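Local atomic coordinates of post-proline cleaving enzyme (Rickettsia typhi, PDB entry 4HVT), a protein that probably cleaves peptides on the carboxyl side of proline, acting as a serine endopeptidase of the prolyl oligopeptidase family. Residues 78-83 with 139-144; 95-100 with 144-149; 100-105 with 407-412; 190-193 with 197-200. All coordinates share one frame; numbering follows the deposited sequence. Where two conformers were deposited one is given.

Contact 1: residues 78-83 with 139-144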
loop_
_atom_site.group_PDB
_atom_site.type_symbol
_atom_site.label_atom_id
_atom_site.label_comp_id
_atom_site.label_asym_id
_atom_site.label_seq_id
_atom_site.Cartn_x
_atom_site.Cartn_y
_atom_site.Cartn_z
ATOM N N ILE A 78 -10.258 -3.223 -17.949
ATOM C CA ILE A 78 -10.584 -3.427 -19.335
ATOM C C ILE A 78 -9.407 -3.065 -20.252
ATOM O O ILE A 78 -8.876 -1.941 -20.193
ATOM C CB ILE A 78 -11.758 -2.545 -19.759
ATOM C CG1 ILE A 78 -13.040 -3.012 -18.985
ATOM C CG2 ILE A 78 -11.950 -2.577 -21.280
ATOM C CD1 ILE A 78 -14.276 -2.127 -19.105
ATOM N N ARG A 79 -9.046 -4.020 -21.093
ATOM C CA ARG A 79 -8.181 -3.805 -22.245
ATOM C C ARG A 79 -8.699 -4.541 -23.475
ATOM O O ARG A 79 -8.968 -5.750 -23.441
ATOM C CB ARG A 79 -6.729 -4.254 -21.951
ATOM C CG ARG A 79 -5.966 -3.444 -20.920
ATOM C CD ARG A 79 -4.469 -3.721 -20.993
ATOM N NE ARG A 79 -4.189 -5.116 -20.683
ATOM C CZ ARG A 79 -4.209 -5.611 -19.440
ATOM N NH1 ARG A 79 -4.505 -4.857 -18.397
ATOM N NH2 ARG A 79 -3.949 -6.884 -19.239
ATOM N N LYS A 80 -8.882 -3.785 -24.556
ATOM C CA LYS A 80 -9.228 -4.293 -25.885
ATOM C C LYS A 80 -10.346 -5.335 -25.850
ATOM O O LYS A 80 -10.222 -6.433 -26.370
ATOM C CB LYS A 80 -7.990 -4.793 -26.624
ATOM C CG LYS A 80 -6.930 -3.698 -26.802
ATOM C CD LYS A 80 -5.767 -4.167 -27.646
ATOM C CE LYS A 80 -4.679 -3.091 -27.780
ATOM N NZ LYS A 80 -4.193 -2.607 -26.465
ATOM N N GLY A 81 -11.425 -4.959 -25.167
ATOM C CA GLY A 81 -12.687 -5.741 -25.173
ATOM C C GLY A 81 -12.768 -6.845 -24.136
ATOM O O GLY A 81 -13.735 -7.625 -24.117
ATOM N N TYR A 82 -11.736 -6.961 -23.305
ATOM C CA TYR A 82 -11.684 -7.974 -22.242
ATOM C C TYR A 82 -11.481 -7.316 -20.900
ATOM O O TYR A 82 -10.802 -6.296 -20.791
ATOM C CB TYR A 82 -10.494 -8.940 -22.477
ATOM C CG TYR A 82 -10.682 -9.909 -23.569
ATOM C CD1 TYR A 82 -10.414 -9.552 -24.867
ATOM C CD2 TYR A 82 -11.120 -11.202 -23.324
ATOM C CE1 TYR A 82 -10.595 -10.434 -25.905
ATOM C CE2 TYR A 82 -11.289 -12.107 -24.364
ATOM C CZ TYR A 82 -11.024 -11.706 -25.648
ATOM O OH TYR A 82 -11.200 -12.586 -26.698
ATOM N N VAL A 83 -11.988 -7.957 -19.850
ATOM C CA VAL A 83 -11.678 -7.632 -18.494
ATOM C C VAL A 83 -10.715 -8.655 -17.977
ATOM O O VAL A 83 -10.931 -9.868 -18.114
ATOM C CB VAL A 83 -12.930 -7.691 -17.567
ATOM C CG1 VAL A 83 -12.541 -7.398 -16.143
ATOM C CG2 VAL A 83 -13.971 -6.713 -18.110
ATOM N N GLN A 139 3.548 -1.609 -28.999
ATOM C CA GLN A 139 3.895 -1.872 -30.391
ATOM C C GLN A 139 3.461 -3.303 -30.791
ATOM O O GLN A 139 3.124 -3.554 -31.936
ATOM C CB GLN A 139 5.386 -1.674 -30.605
ATOM C CG GLN A 139 5.911 -0.240 -30.374
ATOM C CD GLN A 139 5.972 0.284 -28.917
ATOM O OE1 GLN A 139 5.806 1.494 -28.749
ATOM N NE2 GLN A 139 6.265 -0.567 -27.874
ATOM N N ASN A 140 3.408 -4.211 -29.834
ATOM C CA ASN A 140 2.867 -5.536 -30.014
ATOM C C ASN A 140 2.102 -5.960 -28.774
ATOM O O ASN A 140 2.671 -6.569 -27.866
ATOM C CB ASN A 140 3.944 -6.566 -30.312
ATOM C CG ASN A 140 3.346 -7.954 -30.534
ATOM O OD1 ASN A 140 2.135 -8.145 -30.398
ATOM N ND2 ASN A 140 4.200 -8.928 -30.741
ATOM N N PRO A 141 0.785 -5.686 -28.741
ATOM C CA PRO A 141 0.022 -5.881 -27.496
ATOM C C PRO A 141 -0.210 -7.309 -27.108
ATOM O O PRO A 141 -0.796 -7.532 -26.060
ATOM C CB PRO A 141 -1.314 -5.165 -27.773
ATOM C CG PRO A 141 -1.390 -5.080 -29.244
ATOM C CD PRO A 141 0.006 -4.949 -29.739
ATOM N N ASN A 142 0.216 -8.262 -27.908
ATOM C CA ASN A 142 0.261 -9.653 -27.450
ATOM C C ASN A 142 1.381 -9.909 -26.421
ATOM O O ASN A 142 1.387 -10.929 -25.750
ATOM C CB ASN A 142 0.440 -10.609 -28.603
ATOM C CG ASN A 142 -0.824 -10.775 -29.431
ATOM O OD1 ASN A 142 -1.943 -10.554 -28.950
ATOM N ND2 ASN A 142 -0.643 -11.159 -30.684
ATOM N N ARG A 143 2.336 -9.004 -26.326
ATOM C CA ARG A 143 3.487 -9.257 -25.451
ATOM C C ARG A 143 3.289 -8.545 -24.129
ATOM O O ARG A 143 2.940 -7.369 -24.100
ATOM C CB ARG A 143 4.836 -8.829 -26.119
ATOM C CG ARG A 143 5.317 -9.721 -27.240
ATOM C CD ARG A 143 5.621 -11.130 -26.768
ATOM N NE ARG A 143 5.897 -12.021 -27.889
ATOM C CZ ARG A 143 7.077 -12.221 -28.470
ATOM N NH1 ARG A 143 8.158 -11.596 -28.066
ATOM N NH2 ARG A 143 7.154 -13.042 -29.506
ATOM N N TYR A 144 3.531 -9.275 -23.030
ATOM C CA TYR A 144 3.462 -8.764 -21.673
ATOM C C TYR A 144 4.749 -9.088 -20.955
ATOM O O TYR A 144 5.356 -10.103 -21.236
ATOM C CB TYR A 144 2.311 -9.427 -20.888
ATOM C CG TYR A 144 0.929 -8.973 -21.276
ATOM C CD1 TYR A 144 0.310 -9.500 -22.404
ATOM C CD2 TYR A 144 0.242 -8.022 -20.528
ATOM C CE1 TYR A 144 -0.967 -9.107 -22.765
ATOM C CE2 TYR A 144 -1.046 -7.638 -20.878
ATOM C CZ TYR A 144 -1.642 -8.175 -21.987
ATOM O OH TYR A 144 -2.909 -7.734 -22.322
#

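Contact 2: residues 95-100 with 144-149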
loop_
_atom_site.group_PDB
_atom_site.type_symbol
_atom_site.label_atom_id
_atom_site.label_comp_id
_atom_site.label_asym_id
_atom_site.label_seq_id
_atom_site.Cartn_x
_atom_site.Cartn_y
_atom_site.Cartn_z
ATOM N N GLY A 95 -2.748 -18.241 -7.242
ATOM C CA GLY A 95 -3.693 -17.483 -8.070
ATOM C C GLY A 95 -3.638 -17.674 -9.579
ATOM O O GLY A 95 -2.671 -18.223 -10.132
ATOM N N LEU A 96 -4.684 -17.162 -10.230
ATOM C CA LEU A 96 -4.902 -17.242 -11.648
ATOM C C LEU A 96 -5.008 -15.843 -12.212
ATOM O O LEU A 96 -5.850 -15.059 -11.785
ATOM C CB LEU A 96 -6.254 -17.919 -11.929
ATOM C CG LEU A 96 -6.411 -19.357 -11.442
ATOM C CD1 LEU A 96 -7.833 -19.839 -11.711
ATOM C CD2 LEU A 96 -5.372 -20.287 -12.038
ATOM N N TRP A 97 -4.179 -15.534 -13.202
ATOM C CA TRP A 97 -4.403 -14.367 -14.035
ATOM C C TRP A 97 -5.267 -14.781 -15.231
ATOM O O TRP A 97 -4.972 -15.751 -15.929
ATOM C CB TRP A 97 -3.076 -13.762 -14.461
ATOM C CG TRP A 97 -3.162 -12.501 -15.299
ATOM C CD1 TRP A 97 -3.778 -11.334 -14.975
ATOM C CD2 TRP A 97 -2.499 -12.274 -16.556
ATOM N NE1 TRP A 97 -3.614 -10.406 -15.997
ATOM C CE2 TRP A 97 -2.792 -10.946 -16.952
ATOM C CE3 TRP A 97 -1.680 -13.074 -17.387
ATOM C CZ2 TRP A 97 -2.334 -10.405 -18.162
ATOM C CZ3 TRP A 97 -1.220 -12.544 -18.569
ATOM C CH2 TRP A 97 -1.522 -11.204 -18.941
ATOM N N ARG A 98 -6.398 -14.087 -15.374
ATOM C CA ARG A 98 -7.471 -14.544 -16.265
ATOM C C ARG A 98 -8.262 -13.380 -16.878
ATOM O O ARG A 98 -8.093 -12.203 -16.494
ATOM C CB ARG A 98 -8.374 -15.538 -15.532
ATOM C CG ARG A 98 -9.077 -14.950 -14.365
ATOM C CD ARG A 98 -9.898 -15.999 -13.581
ATOM N NE ARG A 98 -10.754 -15.245 -12.725
ATOM C CZ ARG A 98 -11.778 -15.739 -12.033
ATOM N NH1 ARG A 98 -12.052 -17.037 -12.072
ATOM N NH2 ARG A 98 -12.499 -14.924 -11.275
ATOM N N ARG A 99 -8.988 -13.695 -17.938
ATOM C CA ARG A 99 -9.763 -12.676 -18.631
ATOM C C ARG A 99 -11.096 -13.179 -19.174
ATOM O O ARG A 99 -11.301 -14.383 -19.420
ATOM C CB ARG A 99 -8.946 -12.050 -19.770
ATOM C CG ARG A 99 -8.716 -12.973 -20.925
ATOM C CD ARG A 99 -7.965 -12.287 -22.046
ATOM N NE ARG A 99 -7.987 -13.098 -23.242
ATOM C CZ ARG A 99 -7.683 -12.618 -24.441
ATOM N NH1 ARG A 99 -7.298 -11.365 -24.553
ATOM N NH2 ARG A 99 -7.763 -13.388 -25.499
ATOM N N THR A 100 -11.980 -12.219 -19.404
ATOM C CA THR A 100 -13.271 -12.513 -20.035
ATOM C C THR A 100 -13.732 -11.329 -20.864
ATOM O O THR A 100 -13.444 -10.149 -20.558
ATOM C CB THR A 100 -14.339 -12.893 -18.984
ATOM O OG1 THR A 100 -15.401 -13.634 -19.593
ATOM C CG2 THR A 100 -14.920 -11.692 -18.328
ATOM N N TYR A 144 3.531 -9.275 -23.030
ATOM C CA TYR A 144 3.462 -8.764 -21.673
ATOM C C TYR A 144 4.749 -9.088 -20.955
ATOM O O TYR A 144 5.356 -10.103 -21.236
ATOM C CB TYR A 144 2.311 -9.427 -20.888
ATOM C CG TYR A 144 0.929 -8.973 -21.276
ATOM C CD1 TYR A 144 0.310 -9.500 -22.404
ATOM C CD2 TYR A 144 0.242 -8.022 -20.528
ATOM C CE1 TYR A 144 -0.967 -9.107 -22.765
ATOM C CE2 TYR A 144 -1.046 -7.638 -20.878
ATOM C CZ TYR A 144 -1.642 -8.175 -21.987
ATOM O OH TYR A 144 -2.909 -7.734 -22.322
ATOM N N LEU A 145 5.199 -8.208 -20.072
ATOM C CA LEU A 145 6.244 -8.557 -19.104
ATOM C C LEU A 145 5.527 -8.869 -17.808
ATOM O O LEU A 145 4.824 -8.014 -17.285
ATOM C CB LEU A 145 7.218 -7.386 -18.924
ATOM C CG LEU A 145 7.912 -7.062 -20.228
ATOM C CD1 LEU A 145 8.504 -5.656 -20.150
ATOM C CD2 LEU A 145 8.963 -8.084 -20.642
ATOM N N ILE A 146 5.655 -10.096 -17.324
ATOM C CA ILE A 146 4.977 -10.515 -16.111
ATOM C C ILE A 146 5.922 -10.372 -14.941
ATOM O O ILE A 146 6.901 -11.088 -14.897
ATOM C CB ILE A 146 4.466 -11.990 -16.173
ATOM C CG1 ILE A 146 3.760 -12.312 -17.502
ATOM C CG2 ILE A 146 3.615 -12.311 -14.963
ATOM C CD1 ILE A 146 2.500 -11.548 -17.756
ATOM N N SER A 147 5.615 -9.470 -14.002
ATOM C CA SER A 147 6.384 -9.318 -12.762
ATOM C C SER A 147 6.022 -10.364 -11.731
ATOM O O SER A 147 4.840 -10.706 -11.561
ATOM C CB SER A 147 6.185 -7.942 -12.165
ATOM O OG SER A 147 6.777 -6.945 -12.998
ATOM N N MET A 148 7.049 -10.865 -11.063
ATOM C CA MET A 148 6.946 -11.994 -10.136
ATOM C C MET A 148 7.965 -11.855 -9.015
ATOM O O MET A 148 9.016 -11.220 -9.173
ATOM C CB MET A 148 7.190 -13.327 -10.852
ATOM C CG MET A 148 6.137 -13.668 -11.868
ATOM S SD MET A 148 6.606 -15.165 -12.781
ATOM C CE MET A 148 7.790 -14.612 -13.876
ATOM N N SER A 149 7.651 -12.453 -7.876
ATOM C CA SER A 149 8.614 -12.554 -6.785
ATOM C C SER A 149 8.547 -13.949 -6.189
ATOM O O SER A 149 7.553 -14.673 -6.333
ATOM C CB SER A 149 8.294 -11.516 -5.710
ATOM O OG SER A 149 6.983 -11.728 -5.155
#

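Contact 3: residues 100-105 with 407-412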
loop_
_atom_site.group_PDB
_atom_site.type_symbol
_atom_site.label_atom_id
_atom_site.label_comp_id
_atom_site.label_asym_id
_atom_site.label_seq_id
_atom_site.Cartn_x
_atom_site.Cartn_y
_atom_site.Cartn_z
ATOM N N THR A 100 -11.980 -12.219 -19.404
ATOM C CA THR A 100 -13.271 -12.513 -20.035
ATOM C C THR A 100 -13.732 -11.329 -20.864
ATOM O O THR A 100 -13.444 -10.149 -20.558
ATOM C CB THR A 100 -14.339 -12.893 -18.984
ATOM O OG1 THR A 100 -15.401 -13.634 -19.593
ATOM C CG2 THR A 100 -14.920 -11.692 -18.328
ATOM N N LEU A 101 -14.478 -11.613 -21.924
ATOM C CA LEU A 101 -15.073 -10.544 -22.712
ATOM C C LEU A 101 -15.903 -9.606 -21.810
ATOM O O LEU A 101 -16.596 -10.059 -20.899
ATOM C CB LEU A 101 -15.956 -11.161 -23.790
ATOM C CG LEU A 101 -15.179 -11.943 -24.878
ATOM C CD1 LEU A 101 -16.075 -12.810 -25.726
ATOM C CD2 LEU A 101 -14.459 -10.930 -25.755
ATOM N N VAL A 102 -15.841 -8.306 -22.093
ATOM C CA VAL A 102 -16.504 -7.313 -21.312
ATOM C C VAL A 102 -18.008 -7.664 -21.277
ATOM O O VAL A 102 -18.649 -7.507 -20.239
ATOM C CB VAL A 102 -16.301 -5.858 -21.852
ATOM C CG1 VAL A 102 -17.188 -4.894 -21.097
ATOM C CG2 VAL A 102 -14.880 -5.373 -21.689
ATOM N N ASP A 103 -18.562 -8.141 -22.393
ATOM C CA ASP A 103 -19.989 -8.521 -22.382
ATOM C C ASP A 103 -20.334 -9.628 -21.360
ATOM O O ASP A 103 -21.473 -9.696 -20.887
ATOM C CB ASP A 103 -20.462 -8.962 -23.758
ATOM C CG ASP A 103 -20.835 -7.795 -24.670
ATOM O OD1 ASP A 103 -20.471 -6.639 -24.404
ATOM O OD2 ASP A 103 -21.529 -8.045 -25.685
ATOM N N ASN A 104 -19.407 -10.521 -21.071
ATOM C CA ASN A 104 -19.617 -11.587 -20.099
ATOM C C ASN A 104 -19.488 -11.132 -18.663
ATOM O O ASN A 104 -19.939 -11.813 -17.766
ATOM C CB ASN A 104 -18.607 -12.722 -20.280
ATOM C CG ASN A 104 -18.765 -13.440 -21.588
ATOM O OD1 ASN A 104 -19.853 -13.503 -22.138
ATOM N ND2 ASN A 104 -17.668 -13.982 -22.098
ATOM N N TYR A 105 -18.802 -10.006 -18.464
ATOM C CA TYR A 105 -18.416 -9.567 -17.103
ATOM C C TYR A 105 -19.632 -9.171 -16.297
ATOM O O TYR A 105 -19.580 -9.157 -15.069
ATOM C CB TYR A 105 -17.389 -8.415 -17.175
ATOM C CG TYR A 105 -16.813 -8.015 -15.865
ATOM C CD1 TYR A 105 -16.010 -8.916 -15.114
ATOM C CD2 TYR A 105 -16.950 -6.735 -15.413
ATOM C CE1 TYR A 105 -15.428 -8.508 -13.938
ATOM C CE2 TYR A 105 -16.344 -6.305 -14.244
ATOM C CZ TYR A 105 -15.587 -7.207 -13.517
ATOM O OH TYR A 105 -14.958 -6.739 -12.385
ATOM N N GLU A 407 -8.177 3.477 -23.792
ATOM C CA GLU A 407 -9.523 2.918 -23.732
ATOM C C GLU A 407 -10.573 4.015 -23.460
ATOM O O GLU A 407 -10.422 4.851 -22.552
ATOM C CB GLU A 407 -9.584 1.862 -22.601
ATOM C CG GLU A 407 -8.722 0.641 -22.844
ATOM C CD GLU A 407 -9.233 -0.259 -23.957
ATOM O OE1 GLU A 407 -10.442 -0.220 -24.303
ATOM O OE2 GLU A 407 -8.410 -1.019 -24.485
ATOM N N GLU A 408 -11.678 3.989 -24.212
ATOM C CA GLU A 408 -12.843 4.829 -23.909
ATOM C C GLU A 408 -13.590 4.411 -22.621
ATOM O O GLU A 408 -14.088 5.265 -21.948
ATOM C CB GLU A 408 -13.851 4.783 -25.070
ATOM C CG GLU A 408 -13.261 5.511 -26.273
ATOM C CD GLU A 408 -14.061 5.400 -27.536
ATOM O OE1 GLU A 408 -14.751 4.375 -27.722
ATOM O OE2 GLU A 408 -13.969 6.349 -28.355
ATOM N N GLU A 409 -13.655 3.113 -22.346
ATOM C CA GLU A 409 -14.372 2.566 -21.203
ATOM C C GLU A 409 -13.437 2.279 -20.031
ATOM O O GLU A 409 -12.245 2.070 -20.181
ATOM C CB GLU A 409 -15.121 1.294 -21.581
ATOM C CG GLU A 409 -16.201 1.557 -22.618
ATOM C CD GLU A 409 -17.062 0.314 -22.943
ATOM O OE1 GLU A 409 -16.617 -0.849 -22.812
ATOM O OE2 GLU A 409 -18.203 0.521 -23.376
ATOM N N ALA A 410 -14.017 2.233 -18.846
ATOM C CA ALA A 410 -13.266 2.104 -17.595
ATOM C C ALA A 410 -14.173 1.403 -16.568
ATOM O O ALA A 410 -15.388 1.397 -16.737
ATOM C CB ALA A 410 -12.859 3.478 -17.068
ATOM N N LEU A 411 -13.573 0.835 -15.547
ATOM C CA LEU A 411 -14.306 0.235 -14.424
ATOM C C LEU A 411 -14.125 1.040 -13.172
ATOM O O LEU A 411 -12.979 1.340 -12.763
ATOM C CB LEU A 411 -13.929 -1.210 -14.184
ATOM C CG LEU A 411 -14.284 -2.154 -15.351
ATOM C CD1 LEU A 411 -13.617 -3.496 -15.186
ATOM C CD2 LEU A 411 -15.804 -2.311 -15.498
ATOM N N ILE A 412 -15.246 1.387 -12.559
ATOM C CA ILE A 412 -15.293 2.268 -11.385
ATOM C C ILE A 412 -15.800 1.417 -10.225
ATOM O O ILE A 412 -16.723 0.627 -10.431
ATOM C CB ILE A 412 -16.243 3.478 -11.644
ATOM C CG1 ILE A 412 -15.526 4.664 -12.389
ATOM C CG2 ILE A 412 -16.759 4.066 -10.357
ATOM C CD1 ILE A 412 -14.912 4.269 -13.643
#

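Contact 4: residues 190-193 with 197-200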
loop_
_atom_site.group_PDB
_atom_site.type_symbol
_atom_site.label_atom_id
_atom_site.label_comp_id
_atom_site.label_asym_id
_atom_site.label_seq_id
_atom_site.Cartn_x
_atom_site.Cartn_y
_atom_site.Cartn_z
ATOM N N PRO A 190 10.089 -3.501 -15.214
ATOM C CA PRO A 190 10.518 -3.066 -16.566
ATOM C C PRO A 190 9.481 -2.206 -17.260
ATOM O O PRO A 190 8.267 -2.332 -16.998
ATOM C CB PRO A 190 10.668 -4.378 -17.312
ATOM C CG PRO A 190 9.567 -5.253 -16.692
ATOM C CD PRO A 190 9.561 -4.865 -15.234
ATOM N N THR A 191 9.986 -1.366 -18.175
ATOM C CA THR A 191 9.209 -0.495 -19.017
ATOM C C THR A 191 9.573 -0.786 -20.483
ATOM O O THR A 191 10.711 -0.839 -20.846
ATOM C CB THR A 191 9.462 0.980 -18.668
ATOM O OG1 THR A 191 8.973 1.214 -17.341
ATOM C CG2 THR A 191 8.721 1.937 -19.643
ATOM N N TRP A 192 8.540 -1.017 -21.319
ATOM C CA TRP A 192 8.812 -1.193 -22.738
ATOM C C TRP A 192 9.264 0.128 -23.413
ATOM O O TRP A 192 8.674 1.185 -23.155
ATOM C CB TRP A 192 7.582 -1.702 -23.479
ATOM C CG TRP A 192 7.131 -3.065 -23.171
ATOM C CD1 TRP A 192 6.198 -3.407 -22.249
ATOM C CD2 TRP A 192 7.558 -4.285 -23.773
ATOM N NE1 TRP A 192 5.965 -4.740 -22.263
ATOM C CE2 TRP A 192 6.826 -5.324 -23.158
ATOM C CE3 TRP A 192 8.511 -4.621 -24.732
ATOM C CZ2 TRP A 192 6.981 -6.638 -23.500
ATOM C CZ3 TRP A 192 8.663 -5.950 -25.073
ATOM C CH2 TRP A 192 7.872 -6.940 -24.463
ATOM N N ILE A 193 10.288 0.069 -24.267
ATOM C CA ILE A 193 10.786 1.185 -25.111
ATOM C C ILE A 193 10.131 0.977 -26.520
ATOM O O ILE A 193 9.557 1.923 -27.174
ATOM C CB ILE A 193 12.374 1.180 -25.136
ATOM C CG1 ILE A 193 13.038 1.558 -23.790
ATOM C CG2 ILE A 193 12.995 2.102 -26.174
ATOM C CD1 ILE A 193 12.575 2.857 -23.164
ATOM N N THR A 197 12.909 -3.672 -27.036
ATOM C CA THR A 197 13.780 -2.945 -26.138
ATOM C C THR A 197 13.051 -2.603 -24.861
ATOM O O THR A 197 11.872 -2.196 -24.902
ATOM C CB THR A 197 14.211 -1.616 -26.789
ATOM O OG1 THR A 197 14.638 -1.859 -28.134
ATOM C CG2 THR A 197 15.357 -0.991 -26.022
ATOM N N ILE A 198 13.683 -2.862 -23.736
ATOM C CA ILE A 198 13.128 -2.437 -22.439
ATOM C C ILE A 198 14.137 -1.604 -21.652
ATOM O O ILE A 198 15.367 -1.644 -21.901
ATOM C CB ILE A 198 12.641 -3.665 -21.578
ATOM C CG1 ILE A 198 13.820 -4.557 -21.165
ATOM C CG2 ILE A 198 11.622 -4.483 -22.371
ATOM C CD1 ILE A 198 13.541 -5.602 -20.088
ATOM N N ILE A 199 13.623 -0.852 -20.694
ATOM C CA ILE A 199 14.463 -0.195 -19.715
ATOM C C ILE A 199 14.028 -0.671 -18.321
ATOM O O ILE A 199 12.862 -0.888 -18.040
ATOM C CB ILE A 199 14.379 1.349 -19.883
ATOM C CG1 ILE A 199 15.310 2.041 -18.914
ATOM C CG2 ILE A 199 12.966 1.895 -19.699
ATOM C CD1 ILE A 199 15.403 3.526 -19.196
ATOM N N PHE A 200 14.965 -0.830 -17.406
ATOM C CA PHE A 200 14.612 -1.295 -16.065
ATOM C C PHE A 200 15.699 -0.997 -15.045
ATOM O O PHE A 200 16.855 -0.792 -15.417
ATOM C CB PHE A 200 14.177 -2.765 -16.052
ATOM C CG PHE A 200 15.205 -3.797 -16.392
ATOM C CD1 PHE A 200 15.910 -3.820 -17.609
ATOM C CD2 PHE A 200 15.386 -4.892 -15.532
ATOM C CE1 PHE A 200 16.841 -4.831 -17.917
ATOM C CE2 PHE A 200 16.241 -5.939 -15.871
ATOM C CZ PHE A 200 17.008 -5.896 -17.022
#

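Contact 1: residues 78-83 with 139-144
The phenol oxygen of Tyr144 is gripped by two nitrogens of one guanidinium group. Arg79 NE lies 3.3 Å from Tyr144 OH, and Arg79 NH2 lies 3.4 Å from the same oxygen; both hydrogen bonds are weak. The oxygen sits at the guanidinium edge, in its plane, where an arginine can offer two N-H groups at once. The phenol ring is turned 62° from that plane. A bend at chi3 (-63°) swings the end of the Arg79 chain round to meet the tyrosine. Its third nitrogen, NH1, bonds to Tyr404 OH, so one cation joins two hydroxyls.

Nearer the surface, the Lys80 chain passes across Pro141 at about a right angle, with Lys80 CE 4.0 Å from Pro141 CB. Both residues sit in tight turns. Gly81 suits the positive phi (87°) of the type I' turn from Arg79 to Tyr82, while proline fits the type I turn from Asn140 to Arg143, which is also braced as an Asx turn by Asn140 OD1.

The hairpin of strands 77-79 and 82-87 in one propeller blade thus faces the turn joining strands 129-136 and 143-150 of the next, with Tyr144 lying against Val134 and Asn136.

Contact 2: residues 95-100 with 144-149
Trp97 drives the edge of its indole into the face of Tyr144, a T-shaped pair with planes at 73° and ring centroids 5.3 Å apart (six-membered ring of Trp97 to Tyr144 ring). Trp97 CH2 stands over the centre of the phenol ring and comes within 4.0 Å of Tyr144 CD2. One position further round the indole, Trp97 CZ3 lies 3.9 Å from the terminal methyl CD1 of Ile146. Tyr144 and Ile146, two residues apart on their strand, point the same way and share the single large side chain opposite. With CG anti to the backbone N (chi1 -178°), Trp97 extends far enough to bridge backbones whose CA atoms, at Trp97 and Ile146, are 10.4 Å apart.

Such a separation is too wide for backbone pairing and marks two blades of a beta-propeller packed face against face through their side chains. Trp161, Tyr131 and Ile116 also touch Trp97, so a broad apolar residue is well placed between the sheets.

Toward the solvent side the contact slackens. Arg99 also points toward the strand 144-149, yet Arg99 NH1 stays 6.1 Å from Tyr144 OH. Its guanidinium turns instead to neighbours of its own sheet, forming a salt bridge with Glu113, a hydrogen bond with Tyr84 and a cation-pi contact with Tyr82, as befits a partly exposed arginine.

Contact 3: residues 100-105 with 407-412
Val102 and Tyr105 carry the contact for residues 100-105, meeting Glu409 and Leu411 on the other side. The strand ends with Thr100, whose OG1 accepts a weak bond from Asn104 ND2 and is also bonded to Asn111 O. From Leu101 the chain coils into a short, weakly bonded helix: Asn104 N lies 2.9 Å from Leu101 O, and Tyr105 N reaches Val102 O at 3.1 Å. This coil turns Val102 and Tyr105 toward the same neighbour while Asp103 stays at the exposed surface, a fitting place for a carboxylate.

Val102 makes the lighter touch, its methyl CG1 standing 4.4 Å from Glu409 OE1. No polar bond is involved, and the compact valine also rests on Ile78 and Val83 of the same blade. Glu409 reaches it with an extended chain (chi2 -175°) and also touches Leu425.

Tyr105 closes the walk and is buried. A chi1 of -173° turns the ring away from the backbone N and across to Leu411, which comes from the opposite direction, Tyr105 CE2 lying 4.0 Å from Leu411 CD1. A tyrosine suits the site because its ring carbon CE2 packs against leucine while its hydroxyl bonds to Pro74 O. Arg436 holds the residue further, through a cation-pi contact with the ring and a hydrogen bond to Tyr105 O.

Strands 96-101 and 410-415 belong to the first and last propeller blades in sequence, so this is the closure of the ring. Each sheet is built from its own end of the chain with no strand exchanged, as in the non-velcroed propellers of prolyl oligopeptidases.

Contact 4: residues 190-193 with 197-200
Thr191 and Ile199 form the hydrogen-bonded pair of this antiparallel hairpin, with Thr191 N 2.9 Å from Ile199 O and Ile199 N also 2.9 Å from Thr191 O. Both bonds are nearly straight. A third, from Ile193 N to Thr197 O at 2.8 Å, ties the strands close to the turn; here the donor is tilted 34° from the carbonyl plane, where the chain turns a corner at Ile193.

A weaker CA-H...O contact supplements these bonds: Ile198 CA approaches Thr191 O at 3.3 Å.

Apolar contacts occupy both faces. On that of Trp192 and Ile198, the non-hydrogen-bonded pair, Ile198 CG2 packs 3.9 Å from Trp192 CE3, and Ile198 CD1 lies 4.2 Å from Pro190 CB. Its two branches therefore serve two neighbours, and both Pro190 and Ile198 lean on Leu145 of the adjoining blade. On the other face Thr191 CB meets Ile199 CG2 at 3.8 Å, beta-branched residues suiting an extended backbone.

Trp192 NE1 bonds to Ser135 O outside the hairpin, and Thr197 OG1 to Asn194 OD1 in its turn. Backbone bonds thus hold the two strands in register, while the buried hydrocarbon on their faces is available to bind one propeller blade to the next.

All four contacts lie in the beta-propeller, but at different levels of its construction. Contact 4 pairs neighbouring strands of one blade and is the only one with backbone bonds across it; the others join separate blades through side chains alone. Contacts 1 and 2 stitch together the same two blades and share Tyr144: its hydroxyl serves the partly buried contact 1, whose exposed member is Lys80, its ring face the buried contact 2. Contact 3, partly buried like contact 1, sits at the opposite flank of the first blade, and Lys80 N bonded to Glu407 OE2 links the two. Leu145, on contact 2's strand, packs against Trp192 and Pro190 of contact 4.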